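Local atomic coordinates of HAT1-interacting factor 1 (PDB entry 4NQ0), a protein that chaperones histones H3 and H4 as a component of the nuclear HAT-B acetyltransferase complex and takes part in chromatin assembly and telomere silencing. Residues E182-R190 and A211-R219; F252-L263 and A282-V293. All coordinates share one frame; numbering follows the deposited sequence.

Contact 1: E182-R190 and A211-R219; sequences EIEDVSQLR and AQALMLLGR
Met215 of helix 202-218 points its thioether into the loop 182-190, which runs over the C-terminal end of that helix in a TPR-type helical fold. The loop belongs to the region important for interaction with H3-H4 and with H2A-H2B. CG of Met215 lies 3.5 Å from the backbone O of Glu184 and also meets CA of Val186. The chain bends about the CG-SD bond (chi3 -56°), which carries CE to CB of Glu184 at 3.7 Å. CB of Leu189 lies 3.6 Å from SD of Met215. CD2 of Leu189 reaches CD2 of Leu216 at 4.0 Å, the two side chains crossing at about a right angle. Ile183 packs alongside the last turn of the helix: its CG2 lies near O of Leu214, and its CD1 is 3.9 Å from CA of Gly218.

Two waters join the backbones. One donates to O of Glu182 and O of Ala211 and accepts from N of Glu184. The other donates to O of Glu184 and to O of Met215, at 2.7 Å from the latter. One direct hydrogen bond joins the segments, from N of Arg190 to OE1 of Gln212 (2.9 Å). The donor is tilted 34° from the amide carbonyl plane. Phe64 of helix 61-77 touches Leu189, Gln212 and Leu216. The rotation of the Gln212 amide is probably fixed by the bonds of its NE2 to Tyr197 OH and Asp208 O.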
loop_
_atom_site.group_PDB
_atom_site.type_symbol
_atom_site.label_atom_id
_atom_site.label_comp_id
_atom_site.label_asym_id
_atom_site.label_seq_id
_atom_site.Cartn_x
_atom_site.Cartn_y
_atom_site.Cartn_z
ATOM N N GLU A 182 3.608 8.626 -9.932
ATOM C CA GLU A 182 2.321 7.995 -9.678
ATOM C C GLU A 182 1.425 8.834 -8.758
ATOM O O GLU A 182 0.231 8.557 -8.617
ATOM C CB GLU A 182 2.571 6.607 -9.090
ATOM C CG GLU A 182 1.339 5.771 -8.810
ATOM C CD GLU A 182 1.686 4.313 -8.537
ATOM O OE1 GLU A 182 2.890 3.968 -8.521
ATOM O OE2 GLU A 182 0.752 3.512 -8.331
ATOM N N ILE A 183 1.981 9.861 -8.127
ATOM C CA ILE A 183 1.162 10.738 -7.306
ATOM C C ILE A 183 0.501 11.785 -8.203
ATOM O O ILE A 183 1.178 12.643 -8.759
ATOM C CB ILE A 183 1.980 11.411 -6.202
ATOM C CG1 ILE A 183 2.545 10.338 -5.262
ATOM C CG2 ILE A 183 1.117 12.398 -5.436
ATOM C CD1 ILE A 183 3.318 10.891 -4.098
ATOM N N GLU A 184 -0.819 11.701 -8.340
ATOM C CA GLU A 184 -1.555 12.603 -9.227
ATOM C C GLU A 184 -1.704 13.974 -8.594
ATOM O O GLU A 184 -1.631 14.114 -7.371
ATOM C CB GLU A 184 -2.951 12.061 -9.520
ATOM C CG GLU A 184 -3.015 10.685 -10.159
ATOM C CD GLU A 184 -4.452 10.196 -10.289
ATOM O OE1 GLU A 184 -5.334 11.030 -10.596
ATOM O OE2 GLU A 184 -4.706 8.988 -10.073
ATOM N N ASP A 185 -1.934 14.976 -9.436
ATOM C CA ASP A 185 -2.278 16.315 -8.981
ATOM C C ASP A 185 -3.637 16.290 -8.315
ATOM O O ASP A 185 -4.550 15.591 -8.757
ATOM C CB ASP A 185 -2.326 17.300 -10.158
ATOM C CG ASP A 185 -2.331 18.756 -9.707
ATOM O OD1 ASP A 185 -1.306 19.431 -9.920
ATOM O OD2 ASP A 185 -3.339 19.236 -9.143
ATOM N N VAL A 186 -3.776 17.101 -7.271
ATOM C CA VAL A 186 -5.004 17.156 -6.494
ATOM C C VAL A 186 -6.205 17.673 -7.301
ATOM O O VAL A 186 -7.351 17.550 -6.862
ATOM C CB VAL A 186 -4.806 17.977 -5.208
ATOM C CG1 VAL A 186 -4.709 19.472 -5.519
ATOM C CG2 VAL A 186 -5.920 17.673 -4.228
ATOM N N SER A 187 -5.945 18.237 -8.483
ATOM C CA SER A 187 -7.016 18.615 -9.412
ATOM C C SER A 187 -7.839 17.422 -9.912
ATOM O O SER A 187 -8.964 17.603 -10.364
ATOM C CB SER A 187 -6.447 19.386 -10.612
ATOM O OG SER A 187 -5.671 18.546 -11.452
ATOM N N GLN A 188 -7.287 16.211 -9.826
ATOM C CA GLN A 188 -7.972 15.019 -10.328
ATOM C C GLN A 188 -8.753 14.256 -9.239
ATOM O O GLN A 188 -9.260 13.161 -9.482
ATOM C CB GLN A 188 -6.971 14.121 -11.062
ATOM C CG GLN A 188 -6.598 14.691 -12.447
ATOM C CD GLN A 188 -5.391 14.034 -13.078
ATOM O OE1 GLN A 188 -5.035 12.893 -12.761
ATOM N NE2 GLN A 188 -4.747 14.754 -13.979
ATOM N N LEU A 189 -8.874 14.873 -8.062
ATOM C CA LEU A 189 -9.602 14.325 -6.917
ATOM C C LEU A 189 -11.097 14.281 -7.198
ATOM O O LEU A 189 -11.658 15.259 -7.690
ATOM C CB LEU A 189 -9.360 15.233 -5.702
ATOM C CG LEU A 189 -9.809 14.793 -4.299
ATOM C CD1 LEU A 189 -9.089 13.535 -3.852
ATOM C CD2 LEU A 189 -9.563 15.921 -3.308
ATOM N N ARG A 190 -11.745 13.158 -6.903
ATOM C CA ARG A 190 -13.206 13.071 -7.035
ATOM C C ARG A 190 -13.857 13.988 -6.017
ATOM O O ARG A 190 -13.444 14.028 -4.862
ATOM C CB ARG A 190 -13.710 11.648 -6.828
ATOM C CG ARG A 190 -15.228 11.531 -6.926
ATOM C CD ARG A 190 -15.693 10.084 -6.971
ATOM N NE ARG A 190 -15.301 9.448 -8.222
ATOM C CZ ARG A 190 -15.890 9.652 -9.404
ATOM N NH1 ARG A 190 -16.941 10.470 -9.531
ATOM N NH2 ARG A 190 -15.423 9.030 -10.474
ATOM N N ALA A 211 -5.416 5.622 -4.965
ATOM C CA ALA A 211 -4.717 6.586 -5.829
ATOM C C ALA A 211 -4.972 7.995 -5.313
ATOM O O ALA A 211 -4.069 8.829 -5.267
ATOM C CB ALA A 211 -5.149 6.460 -7.313
ATOM N N GLN A 212 -6.203 8.243 -4.886
ATOM C CA GLN A 212 -6.558 9.533 -4.313
ATOM C C GLN A 212 -5.983 9.753 -2.911
ATOM O O GLN A 212 -5.655 10.878 -2.554
ATOM C CB GLN A 212 -8.077 9.710 -4.328
ATOM C CG GLN A 212 -8.643 9.738 -5.760
ATOM C CD GLN A 212 -10.143 9.681 -5.791
ATOM O OE1 GLN A 212 -10.806 10.701 -5.633
ATOM N NE2 GLN A 212 -10.699 8.484 -6.012
ATOM N N ALA A 213 -5.864 8.700 -2.109
ATOM C CA ALA A 213 -5.126 8.821 -0.836
ATOM C C ALA A 213 -3.688 9.297 -1.073
ATOM O O ALA A 213 -3.196 10.195 -0.368
ATOM C CB ALA A 213 -5.134 7.513 -0.070
ATOM N N LEU A 214 -3.036 8.703 -2.073
ATOM C CA LEU A 214 -1.667 9.057 -2.439
ATOM C C LEU A 214 -1.597 10.508 -2.842
ATOM O O LEU A 214 -0.715 11.239 -2.422
ATOM C CB LEU A 214 -1.175 8.234 -3.632
ATOM C CG LEU A 214 -0.676 6.818 -3.415
ATOM C CD1 LEU A 214 -0.377 6.201 -4.779
ATOM C CD2 LEU A 214 0.566 6.793 -2.518
ATOM N N MET A 215 -2.520 10.889 -3.713
ATOM C CA MET A 215 -2.642 12.261 -4.186
ATOM C C MET A 215 -2.661 13.225 -3.004
ATOM O O MET A 215 -1.926 14.211 -2.989
ATOM C CB MET A 215 -3.916 12.367 -5.037
ATOM C CG MET A 215 -4.451 13.744 -5.361
ATOM S SD MET A 215 -6.147 13.594 -6.009
ATOM C CE MET A 215 -5.914 12.459 -7.385
ATOM N N LEU A 216 -3.488 12.924 -2.011
ATOM C CA LEU A 216 -3.668 13.807 -0.853
ATOM C C LEU A 216 -2.432 13.818 0.065
ATOM O O LEU A 216 -1.944 14.887 0.450
ATOM C CB LEU A 216 -4.931 13.404 -0.082
ATOM C CG LEU A 216 -6.239 13.666 -0.841
ATOM C CD1 LEU A 216 -7.423 12.908 -0.249
ATOM C CD2 LEU A 216 -6.527 15.170 -0.893
ATOM N N LEU A 217 -1.930 12.632 0.397
ATOM C CA LEU A 217 -0.736 12.491 1.231
ATOM C C LEU A 217 0.507 13.106 0.580
ATOM O O LEU A 217 1.324 13.722 1.258
ATOM C CB LEU A 217 -0.473 11.009 1.537
ATOM C CG LEU A 217 -1.477 10.303 2.451
ATOM C CD1 LEU A 217 -1.329 8.790 2.360
ATOM C CD2 LEU A 217 -1.308 10.768 3.894
ATOM N N GLY A 218 0.628 12.945 -0.736
ATOM C CA GLY A 218 1.787 13.428 -1.488
ATOM C C GLY A 218 1.737 14.880 -1.960
ATOM O O GLY A 218 2.734 15.408 -2.457
ATOM N N ARG A 219 0.577 15.521 -1.823
ATOM C CA ARG A 219 0.420 16.945 -2.133
ATOM C C ARG A 219 1.615 17.747 -1.595
ATOM O O ARG A 219 1.908 17.692 -0.398
ATOM C CB ARG A 219 -0.873 17.470 -1.508
ATOM C CG ARG A 219 -1.235 18.910 -1.857
ATOM C CD ARG A 219 -2.368 19.406 -0.961
ATOM N NE ARG A 219 -2.536 20.866 -0.999
ATOM C CZ ARG A 219 -1.946 21.735 -0.174
ATOM N NH1 ARG A 219 -2.189 23.036 -0.308
ATOM N NH2 ARG A 219 -1.114 21.322 0.784
HETATM O O HOH W 1 -2.170 9.606 -6.987
HETATM O O HOH W 2 -0.929 15.502 -5.174
#

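Contact 2: F252-L263 and A282-V293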
loop_
_atom_site.group_PDB
_atom_site.type_symbol
_atom_site.label_atom_id
_atom_site.label_comp_id
_atom_site.label_asym_id
_atom_site.label_seq_id
_atom_site.Cartn_x
_atom_site.Cartn_y
_atom_site.Cartn_z
ATOM N N PHE A 252 -0.151 -9.674 -10.223
ATOM C CA PHE A 252 1.091 -9.869 -9.488
ATOM C C PHE A 252 2.218 -8.920 -9.884
ATOM O O PHE A 252 2.989 -8.514 -9.033
ATOM C CB PHE A 252 1.549 -11.321 -9.608
ATOM C CG PHE A 252 0.631 -12.295 -8.916
ATOM C CD1 PHE A 252 0.714 -12.486 -7.542
ATOM C CD2 PHE A 252 -0.316 -13.010 -9.633
ATOM C CE1 PHE A 252 -0.128 -13.374 -6.892
ATOM C CE2 PHE A 252 -1.165 -13.897 -8.994
ATOM C CZ PHE A 252 -1.072 -14.078 -7.617
ATOM N N SER A 253 2.299 -8.543 -11.158
ATOM C CA SER A 253 3.350 -7.620 -11.606
ATOM C C SER A 253 3.127 -6.226 -11.014
ATOM O O SER A 253 4.064 -5.589 -10.540
ATOM C CB SER A 253 3.413 -7.567 -13.139
ATOM O OG SER A 253 4.262 -6.523 -13.579
ATOM N N ARG A 254 1.881 -5.764 -11.036
ATOM C CA ARG A 254 1.535 -4.486 -10.423
ATOM C C ARG A 254 1.744 -4.540 -8.915
ATOM O O ARG A 254 2.268 -3.588 -8.322
ATOM C CB ARG A 254 0.099 -4.076 -10.766
ATOM C CG ARG A 254 -0.040 -3.473 -12.178
ATOM C CD ARG A 254 -1.503 -3.259 -12.627
ATOM N NE ARG A 254 -2.286 -2.518 -11.635
ATOM C CZ ARG A 254 -3.455 -1.918 -11.878
ATOM N NH1 ARG A 254 -4.008 -1.949 -13.090
ATOM N NH2 ARG A 254 -4.075 -1.271 -10.897
ATOM N N ALA A 255 1.366 -5.659 -8.300
ATOM C CA ALA A 255 1.575 -5.848 -6.868
ATOM C C ALA A 255 3.026 -5.646 -6.499
ATOM O O ALA A 255 3.337 -4.832 -5.624
ATOM C CB ALA A 255 1.123 -7.243 -6.414
ATOM N N ILE A 256 3.912 -6.384 -7.164
ATOM C CA ILE A 256 5.326 -6.378 -6.812
ATOM C C ILE A 256 5.880 -4.970 -6.976
ATOM O O ILE A 256 6.637 -4.495 -6.128
ATOM C CB ILE A 256 6.153 -7.375 -7.662
ATOM C CG1 ILE A 256 5.679 -8.806 -7.425
ATOM C CG2 ILE A 256 7.619 -7.293 -7.278
ATOM C CD1 ILE A 256 6.137 -9.821 -8.494
ATOM N N HIS A 257 5.469 -4.297 -8.049
ATOM C CA HIS A 257 5.910 -2.937 -8.297
ATOM C C HIS A 257 5.527 -2.002 -7.143
ATOM O O HIS A 257 6.323 -1.155 -6.727
ATOM C CB HIS A 257 5.347 -2.425 -9.620
ATOM C CG HIS A 257 5.432 -0.944 -9.773
ATOM N ND1 HIS A 257 6.617 -0.289 -10.043
ATOM C CD2 HIS A 257 4.482 0.018 -9.677
ATOM C CE1 HIS A 257 6.388 1.012 -10.118
ATOM N NE2 HIS A 257 5.101 1.224 -9.899
ATOM N N HIS A 258 4.321 -2.167 -6.609
ATOM C CA HIS A 258 3.879 -1.334 -5.483
ATOM C C HIS A 258 4.558 -1.672 -4.166
ATOM O O HIS A 258 4.905 -0.769 -3.400
ATOM C CB HIS A 258 2.362 -1.329 -5.368
ATOM C CG HIS A 258 1.711 -0.466 -6.398
ATOM N ND1 HIS A 258 0.655 -0.889 -7.176
ATOM C CD2 HIS A 258 2.011 0.787 -6.817
ATOM C CE1 HIS A 258 0.314 0.081 -8.009
ATOM N NE2 HIS A 258 1.126 1.107 -7.816
ATOM N N TYR A 259 4.762 -2.955 -3.900
ATOM C CA TYR A 259 5.558 -3.368 -2.725
ATOM C C TYR A 259 6.978 -2.774 -2.754
ATOM O O TYR A 259 7.514 -2.329 -1.728
ATOM C CB TYR A 259 5.651 -4.884 -2.638
ATOM C CG TYR A 259 4.367 -5.622 -2.300
ATOM C CD1 TYR A 259 3.427 -5.098 -1.413
ATOM C CD2 TYR A 259 4.123 -6.880 -2.832
ATOM C CE1 TYR A 259 2.254 -5.795 -1.099
ATOM C CE2 TYR A 259 2.975 -7.589 -2.517
ATOM C CZ TYR A 259 2.044 -7.048 -1.647
ATOM O OH TYR A 259 0.910 -7.755 -1.335
ATOM N N LEU A 260 7.588 -2.772 -3.936
ATOM C CA LEU A 260 8.889 -2.136 -4.122
ATOM C C LEU A 260 8.858 -0.627 -3.928
ATOM O O LEU A 260 9.845 -0.057 -3.461
ATOM C CB LEU A 260 9.452 -2.433 -5.509
ATOM C CG LEU A 260 9.915 -3.880 -5.754
ATOM C CD1 LEU A 260 10.143 -4.063 -7.235
ATOM C CD2 LEU A 260 11.166 -4.221 -4.966
ATOM N N LYS A 261 7.768 0.017 -4.333
ATOM C CA LYS A 261 7.593 1.449 -4.086
ATOM C C LYS A 261 7.456 1.716 -2.590
ATOM O O LYS A 261 8.034 2.669 -2.079
ATOM C CB LYS A 261 6.357 2.004 -4.816
ATOM C CG LYS A 261 6.505 2.081 -6.326
ATOM C CD LYS A 261 6.920 3.458 -6.841
ATOM C CE LYS A 261 5.815 4.484 -6.650
ATOM N NZ LYS A 261 5.497 5.286 -7.861
ATOM N N ALA A 262 6.704 0.868 -1.895
ATOM C CA ALA A 262 6.516 1.016 -0.456
ATOM C C ALA A 262 7.866 0.897 0.237
ATOM O O ALA A 262 8.227 1.722 1.066
ATOM C CB ALA A 262 5.548 -0.042 0.083
ATOM N N LEU A 263 8.617 -0.124 -0.151
ATOM C CA LEU A 263 9.940 -0.372 0.390
ATOM C C LEU A 263 10.839 0.854 0.207
ATOM O O LEU A 263 11.505 1.274 1.140
ATOM C CB LEU A 263 10.525 -1.622 -0.273
ATOM C CG LEU A 263 11.813 -2.250 0.251
ATOM C CD1 LEU A 263 11.672 -2.826 1.662
ATOM C CD2 LEU A 263 12.248 -3.352 -0.732
ATOM N N ALA A 282 7.831 -5.568 3.746
ATOM C CA ALA A 282 7.779 -5.232 2.317
ATOM C C ALA A 282 8.695 -6.136 1.464
ATOM O O ALA A 282 8.309 -6.585 0.375
ATOM C CB ALA A 282 8.142 -3.772 2.112
ATOM N N GLU A 283 9.899 -6.411 1.967
ATOM C CA GLU A 283 10.802 -7.354 1.301
ATOM C C GLU A 283 10.163 -8.717 1.153
ATOM O O GLU A 283 10.262 -9.328 0.096
ATOM C CB GLU A 283 12.115 -7.513 2.055
ATOM C CG GLU A 283 12.968 -6.256 2.121
ATOM C CD GLU A 283 13.852 -6.040 0.902
ATOM O OE1 GLU A 283 13.633 -6.712 -0.138
ATOM O OE2 GLU A 283 14.767 -5.177 1.004
ATOM N N PHE A 284 9.493 -9.199 2.198
ATOM C CA PHE A 284 8.854 -10.523 2.119
ATOM C C PHE A 284 7.679 -10.524 1.146
ATOM O O PHE A 284 7.489 -11.490 0.382
ATOM C CB PHE A 284 8.395 -11.008 3.496
ATOM C CG PHE A 284 7.530 -12.240 3.442
ATOM C CD1 PHE A 284 8.087 -13.483 3.193
ATOM C CD2 PHE A 284 6.161 -12.146 3.614
ATOM C CE1 PHE A 284 7.290 -14.620 3.111
ATOM C CE2 PHE A 284 5.352 -13.276 3.546
ATOM C CZ PHE A 284 5.921 -14.515 3.292
ATOM N N LEU A 285 6.874 -9.463 1.177
ATOM C CA LEU A 285 5.704 -9.391 0.289
ATOM C C LEU A 285 6.116 -9.379 -1.183
ATOM O O LEU A 285 5.460 -9.996 -2.015
ATOM C CB LEU A 285 4.828 -8.180 0.634
ATOM C CG LEU A 285 4.091 -8.240 1.977
ATOM C CD1 LEU A 285 3.507 -6.863 2.339
ATOM C CD2 LEU A 285 2.991 -9.303 1.984
ATOM N N VAL A 286 7.205 -8.690 -1.493
ATOM C CA VAL A 286 7.818 -8.738 -2.822
ATOM C C VAL A 286 8.081 -10.182 -3.259
ATOM O O VAL A 286 7.670 -10.586 -4.345
ATOM C CB VAL A 286 9.133 -7.934 -2.861
ATOM C CG1 VAL A 286 9.983 -8.311 -4.093
ATOM C CG2 VAL A 286 8.839 -6.424 -2.828
ATOM N N CYS A 287 8.737 -10.957 -2.394
ATOM C CA CYS A 287 9.056 -12.357 -2.683
ATOM C C CYS A 287 7.823 -13.232 -2.827
ATOM O O CYS A 287 7.777 -14.110 -3.700
ATOM C CB CYS A 287 9.969 -12.932 -1.592
ATOM S SG CYS A 287 11.564 -12.096 -1.556
ATOM N N ASP A 288 6.830 -13.000 -1.974
ATOM C CA ASP A 288 5.611 -13.785 -2.009
ATOM C C ASP A 288 4.831 -13.557 -3.310
ATOM O O ASP A 288 4.281 -14.497 -3.864
ATOM C CB ASP A 288 4.717 -13.488 -0.803
ATOM C CG ASP A 288 3.834 -14.670 -0.442
ATOM O OD1 ASP A 288 4.381 -15.693 0.013
ATOM O OD2 ASP A 288 2.601 -14.575 -0.617
ATOM N N ALA A 289 4.788 -12.322 -3.787
ATOM C CA ALA A 289 4.159 -12.021 -5.064
ATOM C C ALA A 289 5.019 -12.540 -6.219
ATOM O O ALA A 289 4.497 -13.099 -7.175
ATOM C CB ALA A 289 3.928 -10.529 -5.203
ATOM N N LEU A 290 6.332 -12.367 -6.098
ATOM C CA LEU A 290 7.299 -12.797 -7.103
ATOM C C LEU A 290 7.214 -14.275 -7.456
ATOM O O LEU A 290 7.483 -14.650 -8.595
ATOM C CB LEU A 290 8.718 -12.463 -6.631
ATOM C CG LEU A 290 9.891 -12.389 -7.602
ATOM C CD1 LEU A 290 9.551 -11.622 -8.867
ATOM C CD2 LEU A 290 11.083 -11.740 -6.880
ATOM N N ARG A 291 6.832 -15.124 -6.507
ATOM C CA ARG A 291 6.711 -16.553 -6.831
ATOM C C ARG A 291 5.625 -16.837 -7.873
ATOM O O ARG A 291 5.725 -17.810 -8.608
ATOM C CB ARG A 291 6.532 -17.410 -5.576
ATOM C CG ARG A 291 5.251 -17.188 -4.831
ATOM C CD ARG A 291 5.390 -17.560 -3.351
ATOM N NE ARG A 291 5.200 -18.994 -3.159
ATOM C CZ ARG A 291 4.213 -19.558 -2.459
ATOM N NH1 ARG A 291 3.305 -18.818 -1.827
ATOM N NH2 ARG A 291 4.146 -20.881 -2.378
ATOM N N TRP A 292 4.627 -15.961 -7.981
ATOM C CA TRP A 292 3.513 -16.176 -8.899
ATOM C C TRP A 292 3.644 -15.471 -10.253
ATOM O O TRP A 292 2.823 -15.698 -11.147
ATOM C CB TRP A 292 2.209 -15.751 -8.223
ATOM C CG TRP A 292 2.042 -16.439 -6.921
ATOM C CD1 TRP A 292 2.081 -15.873 -5.679
ATOM C CD2 TRP A 292 1.875 -17.846 -6.721
ATOM N NE1 TRP A 292 1.927 -16.844 -4.713
ATOM C CE2 TRP A 292 1.800 -18.064 -5.326
ATOM C CE3 TRP A 292 1.769 -18.945 -7.587
ATOM C CZ2 TRP A 292 1.620 -19.333 -4.774
ATOM C CZ3 TRP A 292 1.593 -20.211 -7.040
ATOM C CH2 TRP A 292 1.518 -20.393 -5.642
ATOM N N VAL A 293 4.651 -14.620 -10.413
ATOM C CA VAL A 293 4.788 -13.863 -11.645
ATOM C C VAL A 293 5.557 -14.707 -12.665
ATOM O O VAL A 293 6.703 -15.088 -12.428
ATOM C CB VAL A 293 5.436 -12.475 -11.393
ATOM C CG1 VAL A 293 6.882 -12.614 -10.985
ATOM C CG2 VAL A 293 5.298 -11.584 -12.628
#
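This is a buried, apolar helix-helix contact in the TPR-type helical array, where helix 252-266 packs antiparallel against helix 273-290. Both segments lie in the region that interacts with the H2A-H2B dimer. The axes of the two segments approach to 8.9 Å, at 167° between their directions. Tyr259 is a knob in the hole formed by Ala282, Leu285, Val286 and Ala289. CB of Leu285 sits over the centre of its ring, 3.6 Å from the centroid, as a CH-pi contact. CB of Ala289 comes to the ring edge. The hydroxyl of Tyr259 is hydrogen-bonded to Asp244 of helix 229-248. With an alanine in place of this tyrosine, the hole would probably be left partly unfilled, Leu285 CB would lose its ring and Asp244 its hydroxyl partner.

Ile256 packs tightly, with its CG1 only 3.3 Å from CB of Ala289. Its CD1 extends on (chi2 163°) to CA of Leu290 and to CG1 of Val293. At one end of the contact, CD1 of Leu263 meets CB of Ala282 and CG of Glu283, while its CD2 lies against CD of Glu283. OE1 of Glu283 forms a salt bridge with Arg304. At the other end, Phe252 and the five-membered ring of Trp292 meet obliquely, their planes at 42°. CB of Trp292 stands over the Phe252 ring face, 3.5 Å from the centroid.

How the contacts relate
From the N terminus, the chain passes through helix 61-77 and the unmodelled residues 80-159 before it reaches the loop 182-190. This loop begins just before the predicted TPR 1 and runs into its start. Contact 1 closes a 20-residue connection, binding the loop to helix 202-218. Helix 229-248 follows. Contact 2 closes over the 18 residues between its segments, which hold the turn between helices 252-266 and 273-290. It joins the end of the predicted TPR 2 to the chain leading into the predicted TPR 3. The contacts are in series and neither encloses the other. The centres of contact 1 and contact 2 are about 22 Å apart. Glu182 bridges them: its OE1 forms a salt bridge with Lys261 NZ, and its OE2 probably hydrogen-bonds to His258 NE2.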